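Vibralactone Cyclase (Boreostereum vibrans, PDB 6KD0) probably catalyses the cyclization that forms the fused bicyclic beta-lactone of vibralactone, using an alpha/beta-hydrolase scaffold. Local coordinates at residues Y95-G109 with Q126-P138. Residues are numbered along the deposited sequence; the frame is centred on the assembly and turned at random.
Sequences YPLLYWVHCGGWAIG and QVCAVSIDYRLTP
The H102 imidazole lies over one face of the Y134 ring in an offset stack, planes 9° apart and centroids 4.3 Å apart. Y134 OH donates to H102 O at 2.7 Å, from above the carbonyl plane. H102 CG stands between its backbone N and carbonyl carbon (chi1 74°). ND1 donates to C103 O at 2.6 Å, with that oxygen close to the imidazole plane (6° out of it). At the other end of the ring a water links NE2 to G109 O and Y134 O. An alanine in place of H102 would probably leave the Y134 ring without its stacking partner and C103 O without the ND1 donor. V101 CG1 packs across Y134 CE2 at 3.5 Å.

Further along, T137 N donates to W106 O, while W106 NE1 is hydrogen-bonded to N181 OD1. L136 CD1 lies against A107 O and G109 N, and CD2 against W106 O and I108 O.

Before these loops, strands 97-101 and 128-132 run parallel. Four backbone hydrogen bonds join them: C128 N to P96 O, L98 N to C128 O, V130 N to L98 O and W100 N to V130 O. L97 CD2 meets V130 CG2, and Y99 OH touches I132 CG2 at 3.4 Å. With helix 115-125 they form a beta-alpha-beta crossover in the central sheet of the alpha/beta-hydrolase fold, the glycine-containing loop after the first strand packing on the loop after the second.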
loop_
_atom_site.group_PDB
_atom_site.type_symbol
_atom_site.label_atom_id
_atom_site.label_comp_id
_atom_site.label_asym_id
_atom_site.label_seq_id
_atom_site.Cartn_x
_atom_site.Cartn_y
_atom_site.Cartn_z
ATOM N N TYR A 95 -6.307 -21.634 -0.255
ATOM C CA TYR A 95 -6.170 -20.624 0.782
ATOM C C TYR A 95 -6.820 -19.324 0.344
ATOM O O TYR A 95 -7.031 -19.105 -0.853
ATOM C CB TYR A 95 -4.688 -20.374 1.090
ATOM C CG TYR A 95 -3.973 -21.632 1.486
ATOM C CD1 TYR A 95 -3.981 -22.067 2.806
ATOM C CD2 TYR A 95 -3.322 -22.408 0.536
ATOM C CE1 TYR A 95 -3.337 -23.231 3.178
ATOM C CE2 TYR A 95 -2.662 -23.575 0.899
ATOM C CZ TYR A 95 -2.674 -23.978 2.216
ATOM O OH TYR A 95 -2.017 -25.141 2.553
ATOM N N PRO A 96 -7.139 -18.434 1.290
ATOM C CA PRO A 96 -7.574 -17.086 0.901
ATOM C C PRO A 96 -6.482 -16.371 0.122
ATOM O O PRO A 96 -5.318 -16.797 0.091
ATOM C CB PRO A 96 -7.864 -16.388 2.234
ATOM C CG PRO A 96 -7.986 -17.515 3.260
ATOM C CD PRO A 96 -7.118 -18.621 2.756
ATOM N N LEU A 97 -6.875 -15.261 -0.512
ATOM C CA LEU A 97 -6.067 -14.573 -1.518
ATOM C C LEU A 97 -5.750 -13.163 -1.033
ATOM O O LEU A 97 -6.668 -12.386 -0.761
ATOM C CB LEU A 97 -6.835 -14.499 -2.845
ATOM C CG LEU A 97 -6.108 -14.569 -4.188
ATOM C CD1 LEU A 97 -6.857 -13.807 -5.285
ATOM C CD2 LEU A 97 -4.683 -14.127 -4.095
ATOM N N LEU A 98 -4.465 -12.832 -0.932
ATOM C CA LEU A 98 -4.012 -11.485 -0.603
ATOM C C LEU A 98 -3.289 -10.892 -1.809
ATOM O O LEU A 98 -2.308 -11.467 -2.286
ATOM C CB LEU A 98 -3.070 -11.503 0.602
ATOM C CG LEU A 98 -2.385 -10.169 0.921
ATOM C CD1 LEU A 98 -3.379 -9.146 1.471
ATOM C CD2 LEU A 98 -1.224 -10.379 1.891
ATOM N N TYR A 99 -3.750 -9.740 -2.287
ATOM C CA TYR A 99 -3.149 -9.081 -3.451
ATOM C C TYR A 99 -2.481 -7.803 -2.955
ATOM O O TYR A 99 -3.168 -6.896 -2.480
ATOM C CB TYR A 99 -4.214 -8.790 -4.503
ATOM C CG TYR A 99 -3.694 -8.196 -5.783
ATOM C CD1 TYR A 99 -3.198 -9.027 -6.784
ATOM C CD2 TYR A 99 -3.748 -6.825 -6.018
ATOM C CE1 TYR A 99 -2.730 -8.525 -7.972
ATOM C CE2 TYR A 99 -3.269 -6.299 -7.218
ATOM C CZ TYR A 99 -2.773 -7.170 -8.193
ATOM O OH TYR A 99 -2.316 -6.697 -9.398
ATOM N N TRP A 100 -1.155 -7.737 -3.064
ATOM C CA TRP A 100 -0.347 -6.708 -2.417
ATOM C C TRP A 100 0.253 -5.774 -3.460
ATOM O O TRP A 100 0.833 -6.236 -4.456
ATOM C CB TRP A 100 0.761 -7.353 -1.567
ATOM C CG TRP A 100 1.716 -6.342 -1.059
ATOM C CD1 TRP A 100 2.833 -5.868 -1.705
ATOM C CD2 TRP A 100 1.613 -5.600 0.164
ATOM N NE1 TRP A 100 3.441 -4.901 -0.939
ATOM C CE2 TRP A 100 2.718 -4.723 0.213
ATOM C CE3 TRP A 100 0.711 -5.613 1.236
ATOM C CZ2 TRP A 100 2.941 -3.861 1.289
ATOM C CZ3 TRP A 100 0.933 -4.745 2.302
ATOM C CH2 TRP A 100 2.040 -3.882 2.314
ATOM N N VAL A 101 0.123 -4.461 -3.233
ATOM C CA VAL A 101 0.622 -3.439 -4.155
ATOM C C VAL A 101 1.714 -2.629 -3.462
ATOM O O VAL A 101 1.443 -1.846 -2.531
ATOM C CB VAL A 101 -0.496 -2.519 -4.650
ATOM C CG1 VAL A 101 -0.005 -1.716 -5.871
ATOM C CG2 VAL A 101 -1.725 -3.337 -4.975
ATOM N N HIS A 102 2.936 -2.736 -3.993
ATOM C CA HIS A 102 4.115 -2.147 -3.367
ATOM C C HIS A 102 4.150 -0.621 -3.510
ATOM O O HIS A 102 3.456 -0.015 -4.336
ATOM C CB HIS A 102 5.390 -2.767 -3.970
ATOM C CG HIS A 102 5.688 -2.292 -5.359
ATOM N ND1 HIS A 102 6.197 -1.039 -5.624
ATOM C CD2 HIS A 102 5.559 -2.908 -6.559
ATOM C CE1 HIS A 102 6.343 -0.892 -6.931
ATOM N NE2 HIS A 102 5.966 -2.014 -7.520
ATOM N N CYS A 103 5.028 -0.010 -2.720
ATOM C CA CYS A 103 5.176 1.434 -2.631
ATOM C C CYS A 103 6.150 1.960 -3.682
ATOM O O CYS A 103 6.700 1.214 -4.509
ATOM C CB CYS A 103 5.673 1.829 -1.246
ATOM S SG CYS A 103 7.473 1.562 -1.057
ATOM N N GLY A 104 6.381 3.271 -3.619
ATOM C CA GLY A 104 7.470 3.873 -4.360
ATOM C C GLY A 104 7.142 5.168 -5.067
ATOM O O GLY A 104 7.846 5.520 -6.020
ATOM N N GLY A 105 6.099 5.885 -4.628
ATOM C CA GLY A 105 5.778 7.170 -5.246
ATOM C C GLY A 105 5.352 7.076 -6.700
ATOM O O GLY A 105 5.380 8.093 -7.410
ATOM N N TRP A 106 4.953 5.874 -7.154
ATOM C CA TRP A 106 4.601 5.502 -8.533
ATOM C C TRP A 106 5.812 5.373 -9.452
ATOM O O TRP A 106 5.677 4.870 -10.576
ATOM C CB TRP A 106 3.608 6.473 -9.175
ATOM C CG TRP A 106 2.342 6.665 -8.416
ATOM C CD1 TRP A 106 1.380 5.709 -8.144
ATOM C CD2 TRP A 106 1.866 7.891 -7.849
ATOM N NE1 TRP A 106 0.348 6.277 -7.415
ATOM C CE2 TRP A 106 0.617 7.614 -7.234
ATOM C CE3 TRP A 106 2.374 9.199 -7.795
ATOM C CZ2 TRP A 106 -0.122 8.595 -6.570
ATOM C CZ3 TRP A 106 1.634 10.174 -7.136
ATOM C CH2 TRP A 106 0.399 9.862 -6.527
ATOM N N ALA A 107 6.993 5.795 -8.979
ATOM C CA ALA A 107 8.193 5.910 -9.795
ATOM C C ALA A 107 9.282 4.914 -9.424
ATOM O O ALA A 107 10.281 4.823 -10.143
ATOM C CB ALA A 107 8.763 7.338 -9.700
ATOM N N ILE A 108 9.127 4.176 -8.325
ATOM C CA ILE A 108 10.159 3.285 -7.818
ATOM C C ILE A 108 9.516 1.954 -7.452
ATOM O O ILE A 108 8.377 1.928 -6.974
ATOM C CB ILE A 108 10.849 3.901 -6.585
ATOM C CG1 ILE A 108 11.393 5.298 -6.894
ATOM C CG2 ILE A 108 11.919 2.955 -6.012
ATOM C CD1 ILE A 108 11.728 6.113 -5.632
ATOM N N GLY A 109 10.233 0.861 -7.688
ATOM C CA GLY A 109 10.025 -0.362 -6.938
ATOM C C GLY A 109 9.512 -1.507 -7.784
ATOM O O GLY A 109 9.197 -1.367 -8.967
ATOM N N GLN A 126 -1.570 -18.161 6.586
ATOM C CA GLN A 126 -2.030 -19.206 5.682
ATOM C C GLN A 126 -2.897 -18.614 4.568
ATOM O O GLN A 126 -4.063 -18.966 4.394
ATOM C CB GLN A 126 -2.769 -20.296 6.464
ATOM C CG GLN A 126 -1.852 -21.042 7.442
ATOM C CD GLN A 126 -0.792 -21.865 6.728
ATOM O OE1 GLN A 126 -1.096 -22.880 6.113
ATOM N NE2 GLN A 126 0.453 -21.408 6.779
ATOM N N VAL A 127 -2.300 -17.686 3.811
ATOM C CA VAL A 127 -2.934 -17.120 2.626
ATOM C C VAL A 127 -1.908 -17.143 1.507
ATOM O O VAL A 127 -0.705 -17.137 1.752
ATOM C CB VAL A 127 -3.448 -15.677 2.841
ATOM C CG1 VAL A 127 -4.417 -15.611 4.027
ATOM C CG2 VAL A 127 -2.277 -14.725 3.038
ATOM N N CYS A 128 -2.401 -17.187 0.270
ATOM C CA CYS A 128 -1.570 -16.982 -0.906
ATOM C C CYS A 128 -1.461 -15.484 -1.155
ATOM O O CYS A 128 -2.480 -14.801 -1.272
ATOM C CB CYS A 128 -2.160 -17.669 -2.136
ATOM S SG CYS A 128 -2.307 -19.451 -1.941
ATOM N N ALA A 129 -0.239 -14.980 -1.222
ATOM C CA ALA A 129 -0.003 -13.572 -1.502
ATOM C C ALA A 129 0.398 -13.397 -2.957
ATOM O O ALA A 129 1.018 -14.277 -3.559
ATOM C CB ALA A 129 1.077 -12.993 -0.597
ATOM N N VAL A 130 0.048 -12.243 -3.519
ATOM C CA VAL A 130 0.398 -11.896 -4.891
ATOM C C VAL A 130 0.998 -10.498 -4.874
ATOM O O VAL A 130 0.454 -9.602 -4.220
ATOM C CB VAL A 130 -0.841 -11.934 -5.809
ATOM C CG1 VAL A 130 -0.442 -11.669 -7.248
ATOM C CG2 VAL A 130 -1.569 -13.253 -5.661
ATOM N N SER A 131 2.116 -10.320 -5.571
ATOM C CA SER A 131 2.812 -9.042 -5.688
ATOM C C SER A 131 3.111 -8.794 -7.161
ATOM O O SER A 131 3.521 -9.717 -7.868
ATOM C CB SER A 131 4.107 -9.069 -4.886
ATOM O OG SER A 131 4.661 -7.764 -4.781
ATOM N N ILE A 132 2.922 -7.565 -7.643
ATOM C CA ILE A 132 3.028 -7.323 -9.081
ATOM C C ILE A 132 3.936 -6.134 -9.388
ATOM O O ILE A 132 4.007 -5.154 -8.635
ATOM C CB ILE A 132 1.640 -7.151 -9.749
ATOM C CG1 ILE A 132 1.104 -5.712 -9.627
ATOM C CG2 ILE A 132 0.673 -8.214 -9.234
ATOM C CD1 ILE A 132 0.723 -5.291 -8.197
ATOM N N ASP A 133 4.637 -6.239 -10.522
ATOM C CA ASP A 133 5.576 -5.215 -10.978
ATOM C C ASP A 133 4.871 -4.266 -11.950
ATOM O O ASP A 133 5.107 -4.273 -13.163
ATOM C CB ASP A 133 6.792 -5.870 -11.629
ATOM C CG ASP A 133 7.654 -6.632 -10.628
ATOM O OD1 ASP A 133 7.448 -6.451 -9.407
ATOM O OD2 ASP A 133 8.532 -7.409 -11.066
ATOM N N TYR A 134 3.973 -3.446 -11.395
ATOM C CA TYR A 134 3.254 -2.479 -12.212
ATOM C C TYR A 134 4.222 -1.455 -12.799
ATOM O O TYR A 134 5.281 -1.162 -12.232
ATOM C CB TYR A 134 2.147 -1.798 -11.392
ATOM C CG TYR A 134 2.589 -1.007 -10.168
ATOM C CD1 TYR A 134 3.049 0.307 -10.279
ATOM C CD2 TYR A 134 2.503 -1.569 -8.891
ATOM C CE1 TYR A 134 3.445 1.038 -9.141
ATOM C CE2 TYR A 134 2.875 -0.851 -7.748
ATOM C CZ TYR A 134 3.346 0.452 -7.885
ATOM O OH TYR A 134 3.720 1.152 -6.769
ATOM N N ARG A 135 3.863 -0.902 -13.955
ATOM C CA ARG A 135 4.781 0.002 -14.639
ATOM C C ARG A 135 4.974 1.299 -13.854
ATOM O O ARG A 135 4.042 1.814 -13.225
ATOM C CB ARG A 135 4.287 0.277 -16.060
ATOM C CG ARG A 135 4.851 -0.727 -17.057
ATOM C CD ARG A 135 4.236 -0.554 -18.438
ATOM N NE ARG A 135 2.868 -1.057 -18.481
ATOM C CZ ARG A 135 2.094 -1.059 -19.564
ATOM N NH1 ARG A 135 2.546 -0.576 -20.725
ATOM N NH2 ARG A 135 0.862 -1.541 -19.494
ATOM N N LEU A 136 6.201 1.819 -13.883
ATOM C CA LEU A 136 6.600 2.982 -13.102
ATOM C C LEU A 136 6.536 4.267 -13.910
ATOM O O LEU A 136 6.728 4.272 -15.130
ATOM C CB LEU A 136 8.030 2.821 -12.579
ATOM C CG LEU A 136 8.235 1.573 -11.709
ATOM C CD1 LEU A 136 9.688 1.476 -11.270
ATOM C CD2 LEU A 136 7.294 1.613 -10.522
ATOM N N THR A 137 6.289 5.369 -13.195
ATOM C CA THR A 137 6.480 6.704 -13.727
ATOM C C THR A 137 7.958 7.079 -13.633
ATOM O O THR A 137 8.712 6.468 -12.880
ATOM C CB THR A 137 5.634 7.714 -12.942
ATOM O OG1 THR A 137 6.092 7.743 -11.581
ATOM C CG2 THR A 137 4.147 7.332 -12.986
ATOM N N PRO A 138 8.408 8.095 -14.389
ATOM C CA PRO A 138 7.694 8.853 -15.417
ATOM C C PRO A 138 7.660 8.171 -16.772
ATOM O O PRO A 138 6.990 8.682 -17.661
ATOM C CB PRO A 138 8.493 10.152 -15.503
ATOM C CG PRO A 138 9.907 9.739 -15.200
ATOM C CD PRO A 138 9.776 8.611 -14.171
HETATM O O HOH W 1 0.016 -24.715 4.372
HETATM O O HOH W 2 3.363 -5.384 -5.455
HETATM O O HOH W 3 6.654 -2.214 -10.251
HETATM O O HOH W 4 5.519 9.494 -9.694
HETATM O O HOH W 5 3.278 3.728 -11.363
HETATM O O HOH W 6 5.829 3.031 -7.016
#